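PDB 1LKX: myosin IE heavy chain from Dictyostelium discoideum, which binds actin and hydrolyses ATP in an actin-activated manner, acting as a single-headed myosin motor that may move membranes relative to actin filaments. Local coordinates for residues V44-N49 and Y584-K589; N36-I41 and L54-E59. All blocks are in the same frame, centred on the assembly; numbering follows the deposited sequence.

Overall arrangement
Both contacts are largely buried in the motor domain, and their centres lie about 11 Å apart. They share one edge of the mixed central sheet: interaction 1 pairs strand 45-48 with strand 581-588, and interaction 2 starts from the outermost strand 38-40, which runs antiparallel to 45-48 on its other side. Ser47 and Val45 pack directly against the Tyr38 ring. The chemistry differs with place. Interaction 1 is a regular run of backbone hydrogen bonds, with side chains on both faces. Interaction 2 has no strand pairing; side-chain tips meet across to a loop. Each contributes one residue to the ADP pocket, Asn49 and Tyr57.

Interaction 1: residues V44-N49 and Y584-K589. Unlike the reference sequence in segment 44-49: Thr48 (reference Arg). With ADP (adenosine-5'-diphosphate), chain G.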
loop_
_atom_site.group_PDB
_atom_site.type_symbol
_atom_site.label_atom_id
_atom_site.label_comp_id
_atom_site.label_asym_id
_atom_site.label_seq_id
_atom_site.Cartn_x
_atom_site.Cartn_y
_atom_site.Cartn_z
ATOM N N VAL A 44 9.198 -17.316 -4.889
ATOM C CA VAL A 44 8.719 -16.313 -3.942
ATOM C C VAL A 44 9.952 -15.691 -3.313
ATOM O O VAL A 44 10.906 -16.387 -2.988
ATOM C CB VAL A 44 7.869 -16.920 -2.820
ATOM C CG1 VAL A 44 7.665 -15.894 -1.730
ATOM C CG2 VAL A 44 6.529 -17.379 -3.367
ATOM N N VAL A 45 9.947 -14.380 -3.148
ATOM C CA VAL A 45 11.097 -13.724 -2.555
ATOM C C VAL A 45 10.805 -13.298 -1.132
ATOM O O VAL A 45 9.817 -12.616 -0.873
ATOM C CB VAL A 45 11.505 -12.476 -3.336
ATOM C CG1 VAL A 45 12.823 -11.947 -2.795
ATOM C CG2 VAL A 45 11.600 -12.798 -4.807
ATOM N N ILE A 46 11.665 -13.707 -0.209
ATOM C CA ILE A 46 11.495 -13.337 1.182
ATOM C C ILE A 46 12.591 -12.337 1.496
ATOM O O ILE A 46 13.761 -12.627 1.275
ATOM C CB ILE A 46 11.642 -14.568 2.109
ATOM C CG1 ILE A 46 10.590 -15.631 1.749
ATOM C CG2 ILE A 46 11.497 -14.153 3.566
ATOM C CD1 ILE A 46 9.142 -15.130 1.690
ATOM N N SER A 47 12.223 -11.161 1.999
ATOM C CA SER A 47 13.219 -10.140 2.327
ATOM C C SER A 47 13.108 -9.629 3.761
ATOM O O SER A 47 12.016 -9.478 4.299
ATOM C CB SER A 47 13.105 -8.944 1.382
ATOM O OG SER A 47 12.123 -8.035 1.856
ATOM N N THR A 48 14.254 -9.334 4.362
ATOM C CA THR A 48 14.309 -8.849 5.731
ATOM C C THR A 48 14.955 -7.477 5.811
ATOM O O THR A 48 16.146 -7.322 5.522
ATOM C CB THR A 48 15.108 -9.819 6.614
ATOM O OG1 THR A 48 16.413 -10.020 6.052
ATOM C CG2 THR A 48 14.393 -11.161 6.704
ATOM N N ASN A 49 14.167 -6.488 6.222
ATOM C CA ASN A 49 14.626 -5.109 6.348
ATOM C C ASN A 49 16.013 -4.983 7.007
ATOM O O ASN A 49 16.185 -5.275 8.194
ATOM C CB ASN A 49 13.613 -4.312 7.150
ATOM C CG ASN A 49 13.786 -2.839 6.971
ATOM O OD1 ASN A 49 14.909 -2.339 6.943
ATOM N ND2 ASN A 49 12.680 -2.122 6.851
ATOM N N TYR A 584 5.561 -13.084 -6.230
ATOM C CA TYR A 584 5.419 -12.676 -4.846
ATOM C C TYR A 584 6.688 -12.306 -4.117
ATOM O O TYR A 584 7.728 -12.941 -4.275
ATOM C CB TYR A 584 4.692 -13.768 -4.055
ATOM C CG TYR A 584 3.762 -14.622 -4.882
ATOM C CD1 TYR A 584 4.253 -15.685 -5.648
ATOM C CD2 TYR A 584 2.396 -14.371 -4.899
ATOM C CE1 TYR A 584 3.402 -16.478 -6.411
ATOM C CE2 TYR A 584 1.526 -15.154 -5.657
ATOM C CZ TYR A 584 2.036 -16.209 -6.412
ATOM O OH TYR A 584 1.182 -16.998 -7.163
ATOM N N VAL A 585 6.579 -11.251 -3.320
ATOM C CA VAL A 585 7.669 -10.766 -2.493
ATOM C C VAL A 585 7.019 -10.667 -1.140
ATOM O O VAL A 585 5.922 -10.163 -1.044
ATOM C CB VAL A 585 8.152 -9.350 -2.906
ATOM C CG1 VAL A 585 9.156 -8.824 -1.908
ATOM C CG2 VAL A 585 8.794 -9.399 -4.269
ATOM N N ARG A 586 7.665 -11.170 -0.101
ATOM C CA ARG A 586 7.094 -11.078 1.234
ATOM C C ARG A 586 8.141 -10.504 2.180
ATOM O O ARG A 586 9.137 -11.159 2.493
ATOM C CB ARG A 586 6.627 -12.453 1.709
ATOM C CG ARG A 586 5.922 -13.230 0.624
ATOM C CD ARG A 586 4.836 -14.099 1.191
ATOM N NE ARG A 586 3.747 -13.283 1.703
ATOM C CZ ARG A 586 2.600 -13.774 2.154
ATOM N NH1 ARG A 586 1.657 -12.948 2.605
ATOM N NH2 ARG A 586 2.397 -15.090 2.147
ATOM N N CYS A 587 7.916 -9.269 2.613
ATOM C CA CYS A 587 8.828 -8.586 3.514
ATOM C C CYS A 587 8.570 -8.925 4.973
ATOM O O CYS A 587 7.415 -8.994 5.416
ATOM C CB CYS A 587 8.704 -7.081 3.342
ATOM S SG CYS A 587 9.029 -6.503 1.684
ATOM N N ILE A 588 9.662 -9.113 5.716
ATOM C CA ILE A 588 9.608 -9.439 7.137
ATOM C C ILE A 588 10.291 -8.308 7.886
ATOM O O ILE A 588 11.423 -7.965 7.578
ATOM C CB ILE A 588 10.393 -10.726 7.457
ATOM C CG1 ILE A 588 10.132 -11.806 6.393
ATOM C CG2 ILE A 588 10.034 -11.197 8.853
ATOM C CD1 ILE A 588 8.719 -12.333 6.340
ATOM N N LYS A 589 9.612 -7.713 8.856
ATOM C CA LYS A 589 10.223 -6.640 9.625
ATOM C C LYS A 589 11.216 -7.317 10.589
ATOM O O LYS A 589 10.845 -8.170 11.394
ATOM C CB LYS A 589 9.148 -5.870 10.392
ATOM C CG LYS A 589 9.621 -4.543 10.958
ATOM C CD LYS A 589 8.519 -3.829 11.765
ATOM C CE LYS A 589 9.012 -2.501 12.362
ATOM N NZ LYS A 589 8.003 -1.801 13.212
HETATM P PB ADP G . 6.950 -0.086 4.273
HETATM O O1B ADP G . 6.674 0.272 2.855
HETATM O O2B ADP G . 6.260 0.675 5.307
HETATM O O3B ADP G . 6.650 -1.591 4.330
HETATM P PA ADP G . 9.555 0.936 3.864
HETATM O O1A ADP G . 9.882 0.379 2.543
HETATM O O2A ADP G . 9.041 2.330 3.938
HETATM O O3A ADP G . 8.467 0.064 4.628
HETATM O "O5'" ADP G . 10.865 0.763 4.717
HETATM C "C5'" ADP G . 10.894 1.470 5.960
HETATM C "C4'" ADP G . 12.270 1.981 6.106
HETATM O "O4'" ADP G . 13.024 0.805 6.135
HETATM C "C3'" ADP G . 12.817 2.663 4.914
HETATM O "O3'" ADP G . 12.283 3.937 4.564
HETATM C "C2'" ADP G . 14.291 2.509 5.175
HETATM O "O2'" ADP G . 14.833 3.418 6.100
HETATM C "C1'" ADP G . 14.299 1.062 5.572
HETATM N N9 ADP G . 14.495 0.117 4.463
HETATM C C8 ADP G . 13.634 -0.826 3.964
HETATM N N7 ADP G . 14.167 -1.598 3.075
HETATM C C5 ADP G . 15.463 -1.139 2.980
HETATM C C6 ADP G . 16.532 -1.567 2.199
HETATM N N6 ADP G . 16.373 -2.508 1.314
HETATM N N1 ADP G . 17.759 -0.895 2.334
HETATM C C2 ADP G . 17.861 0.179 3.237
HETATM N N3 ADP G . 16.878 0.654 4.015
HETATM C C4 ADP G . 15.690 -0.074 3.834
#
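Ile46 lies alongside Arg586, both side chains pointing the same way, and its CD1 rests 3.7 Å from Arg586 CB. The Ile46 CG2 branch, anti to the backbone N, turns along the strand and meets Ile588 CG1 obliquely. Arg586 bends at chi2 and chi3, so only its aliphatic root packs here; its NE bonds to Ser100 OG and its guanidinium makes a cation-pi contact with Phe414. Thr48 CG2 completes this face beside Ile588. On the reverse face Val45 stands by Val585, and Ser47 OG approaches Cys587 SG at 3.5 Å. Between the two side-chain layers the strands run parallel, 22° between their directions. Val45 is gripped at both ends, its N donating to Tyr584 O (2.9 Å) and its O accepting from Arg586 N (2.7 Å). Ser47 repeats the pattern: its O receives Ile588 N nearly along the C=O axis at 2.8 Å, whereas its N reaches Arg586 O from above the carbonyl plane. Beyond Thr48 the pairing fades to a weak bond from Asn49 N to Ile588 O, and Asn49, with CG anti to its backbone N, gives O4' of ADP a straight bond of 3.0 Å from ND2, which also bonds Gly104 O. Strand 581-588 lies between 45-48 and 95-100, which leads into the P-loop: this parallel pair belongs to the myosin central sheet, with nucleotide at its C-terminal end.

Interaction 2: residues N36-I41 and L54-E59; sequences NIYTYI and LNIYKE
The adenine side of the myosin nucleotide pocket is bordered here by the loop leading into helix 59-65, whose Tyr57 contacts ADP, and this loop leans on the edge strand 38-40 of the central sheet. The joint is made by side chains alone: even the nearest CA atoms, those of Ile37 and Leu54, are 9.2 Å apart. Tyr38 and Tyr57 extend toward each other tip to tip, and their hydroxyls form a hydrogen bond, Tyr38 OH to Tyr57 OH, modelled at 2.5 Å. Each oxygen sits at the edge of the other ring, near its plane, so the rings meet through their phenol ends and do not stack. Ile56 touches both rings. Its CG1, placed between the backbone N and the carbonyl carbon (chi1 76°), lies over the centre of the Tyr57 ring, 3.5 Å above the plane, while CD1 goes on to the edge of Tyr38, 4.0 Å from CE2. The same CD1 is 3.9 Å from Ile37 CD1, and Leu54 meets that isoleucine tip to tip through CD2. The Tyr57 ring is also in cation-pi contact with Lys113, and both tyrosine rings meet that of His76. Either hydroxyl could donate in the Tyr38-Tyr57 bond; whichever does, one polar link bordered by aliphatic carbons joins the two phenol ends, and the nearby Lys113 charge may polarise the ring of Tyr57, whose OH lies 3.5 Å from N6 of ADP.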
loop_
_atom_site.group_PDB
_atom_site.type_symbol
_atom_site.label_atom_id
_atom_site.label_comp_id
_atom_site.label_asym_id
_atom_site.label_seq_id
_atom_site.Cartn_x
_atom_site.Cartn_y
_atom_site.Cartn_z
ATOM N N ASN A 36 22.341 -10.818 4.146
ATOM C CA ASN A 36 21.751 -11.555 3.041
ATOM C C ASN A 36 20.249 -11.419 3.179
ATOM O O ASN A 36 19.556 -12.373 3.522
ATOM C CB ASN A 36 22.156 -13.021 3.105
ATOM C CG ASN A 36 23.547 -13.268 2.544
ATOM O OD1 ASN A 36 23.756 -13.237 1.326
ATOM N ND2 ASN A 36 24.508 -13.509 3.431
ATOM N N ILE A 37 19.766 -10.208 2.923
ATOM C CA ILE A 37 18.353 -9.868 3.028
ATOM C C ILE A 37 17.403 -10.842 2.328
ATOM O O ILE A 37 16.387 -11.258 2.891
ATOM C CB ILE A 37 18.072 -8.522 2.391
ATOM C CG1 ILE A 37 19.227 -7.563 2.612
ATOM C CG2 ILE A 37 16.803 -7.951 2.948
ATOM C CD1 ILE A 37 19.123 -6.380 1.654
ATOM N N TYR A 38 17.741 -11.190 1.093
ATOM C CA TYR A 38 16.897 -12.045 0.275
ATOM C C TYR A 38 17.139 -13.544 0.320
ATOM O O TYR A 38 18.270 -14.007 0.340
ATOM C CB TYR A 38 16.972 -11.569 -1.181
ATOM C CG TYR A 38 16.655 -10.102 -1.362
ATOM C CD1 TYR A 38 15.338 -9.633 -1.295
ATOM C CD2 TYR A 38 17.677 -9.179 -1.561
ATOM C CE1 TYR A 38 15.056 -8.286 -1.424
ATOM C CE2 TYR A 38 17.410 -7.833 -1.687
ATOM C CZ TYR A 38 16.105 -7.392 -1.621
ATOM O OH TYR A 38 15.865 -6.049 -1.772
ATOM N N THR A 39 16.038 -14.287 0.312
ATOM C CA THR A 39 16.049 -15.743 0.325
ATOM C C THR A 39 14.793 -16.183 -0.414
ATOM O O THR A 39 13.769 -15.509 -0.349
ATOM C CB THR A 39 15.993 -16.294 1.759
ATOM O OG1 THR A 39 16.962 -15.628 2.568
ATOM C CG2 THR A 39 16.302 -17.770 1.765
ATOM N N TYR A 40 14.861 -17.311 -1.102
ATOM C CA TYR A 40 13.717 -17.797 -1.858
ATOM C C TYR A 40 12.915 -18.898 -1.189
ATOM O O TYR A 40 13.326 -19.463 -0.192
ATOM C CB TYR A 40 14.165 -18.346 -3.212
ATOM C CG TYR A 40 14.874 -17.376 -4.120
ATOM C CD1 TYR A 40 14.306 -16.151 -4.447
ATOM C CD2 TYR A 40 16.098 -17.705 -4.688
ATOM C CE1 TYR A 40 14.933 -15.280 -5.311
ATOM C CE2 TYR A 40 16.737 -16.845 -5.553
ATOM C CZ TYR A 40 16.152 -15.630 -5.860
ATOM O OH TYR A 40 16.812 -14.750 -6.689
ATOM N N ILE A 41 11.751 -19.176 -1.769
ATOM C CA ILE A 41 10.857 -20.261 -1.362
ATOM C C ILE A 41 10.298 -20.637 -2.720
ATOM O O ILE A 41 9.088 -20.711 -2.915
ATOM C CB ILE A 41 9.685 -19.821 -0.444
ATOM C CG1 ILE A 41 10.213 -19.380 0.918
ATOM C CG2 ILE A 41 8.729 -20.994 -0.220
ATOM C CD1 ILE A 41 9.120 -19.120 1.940
ATOM N N LEU A 54 22.804 -1.401 1.686
ATOM C CA LEU A 54 23.591 -2.549 1.262
ATOM C C LEU A 54 23.916 -2.285 -0.203
ATOM O O LEU A 54 23.023 -2.247 -1.053
ATOM C CB LEU A 54 22.797 -3.847 1.416
ATOM C CG LEU A 54 22.844 -4.464 2.811
ATOM C CD1 LEU A 54 22.404 -3.446 3.837
ATOM C CD2 LEU A 54 21.955 -5.686 2.860
ATOM N N ASN A 55 25.191 -2.080 -0.495
ATOM C CA ASN A 55 25.590 -1.790 -1.860
ATOM C C ASN A 55 25.340 -2.982 -2.778
ATOM O O ASN A 55 26.278 -3.580 -3.299
ATOM C CB ASN A 55 27.063 -1.378 -1.893
ATOM C CG ASN A 55 27.392 -0.510 -3.089
ATOM O OD1 ASN A 55 26.696 0.469 -3.367
ATOM N ND2 ASN A 55 28.459 -0.858 -3.802
ATOM N N ILE A 56 24.068 -3.313 -2.977
ATOM C CA ILE A 56 23.688 -4.429 -3.830
ATOM C C ILE A 56 22.610 -4.041 -4.834
ATOM O O ILE A 56 21.975 -4.902 -5.440
ATOM C CB ILE A 56 23.170 -5.600 -2.994
ATOM C CG1 ILE A 56 21.760 -5.308 -2.505
ATOM C CG2 ILE A 56 24.075 -5.806 -1.801
ATOM C CD1 ILE A 56 21.168 -6.416 -1.697
ATOM N N TYR A 57 22.407 -2.739 -5.008
ATOM C CA TYR A 57 21.401 -2.255 -5.935
ATOM C C TYR A 57 22.022 -1.353 -6.990
ATOM O O TYR A 57 21.430 -0.364 -7.417
ATOM C CB TYR A 57 20.323 -1.503 -5.171
ATOM C CG TYR A 57 19.661 -2.329 -4.101
ATOM C CD1 TYR A 57 18.868 -3.425 -4.425
ATOM C CD2 TYR A 57 19.827 -2.008 -2.754
ATOM C CE1 TYR A 57 18.251 -4.182 -3.432
ATOM C CE2 TYR A 57 19.217 -2.757 -1.752
ATOM C CZ TYR A 57 18.429 -3.842 -2.095
ATOM O OH TYR A 57 17.819 -4.587 -1.105
ATOM N N LYS A 58 23.220 -1.719 -7.415
ATOM C CA LYS A 58 23.947 -0.974 -8.427
ATOM C C LYS A 58 23.587 -1.497 -9.811
ATOM O O LYS A 58 23.308 -2.685 -9.977
ATOM C CB LYS A 58 25.442 -1.141 -8.201
ATOM C CG LYS A 58 25.903 -0.750 -6.813
ATOM C CD LYS A 58 27.351 -1.169 -6.552
ATOM C CE LYS A 58 27.470 -2.647 -6.156
ATOM N NZ LYS A 58 27.146 -3.631 -7.238
ATOM N N GLU A 59 23.602 -0.605 -10.802
ATOM C CA GLU A 59 23.286 -0.961 -12.191
ATOM C C GLU A 59 24.056 -2.209 -12.630
ATOM O O GLU A 59 23.575 -3.010 -13.422
ATOM C CB GLU A 59 23.614 0.217 -13.114
ATOM C CG GLU A 59 24.741 1.113 -12.589
ATOM C CD GLU A 59 25.916 0.323 -12.006
ATOM O OE1 GLU A 59 26.599 -0.405 -12.764
ATOM O OE2 GLU A 59 26.156 0.427 -10.779
#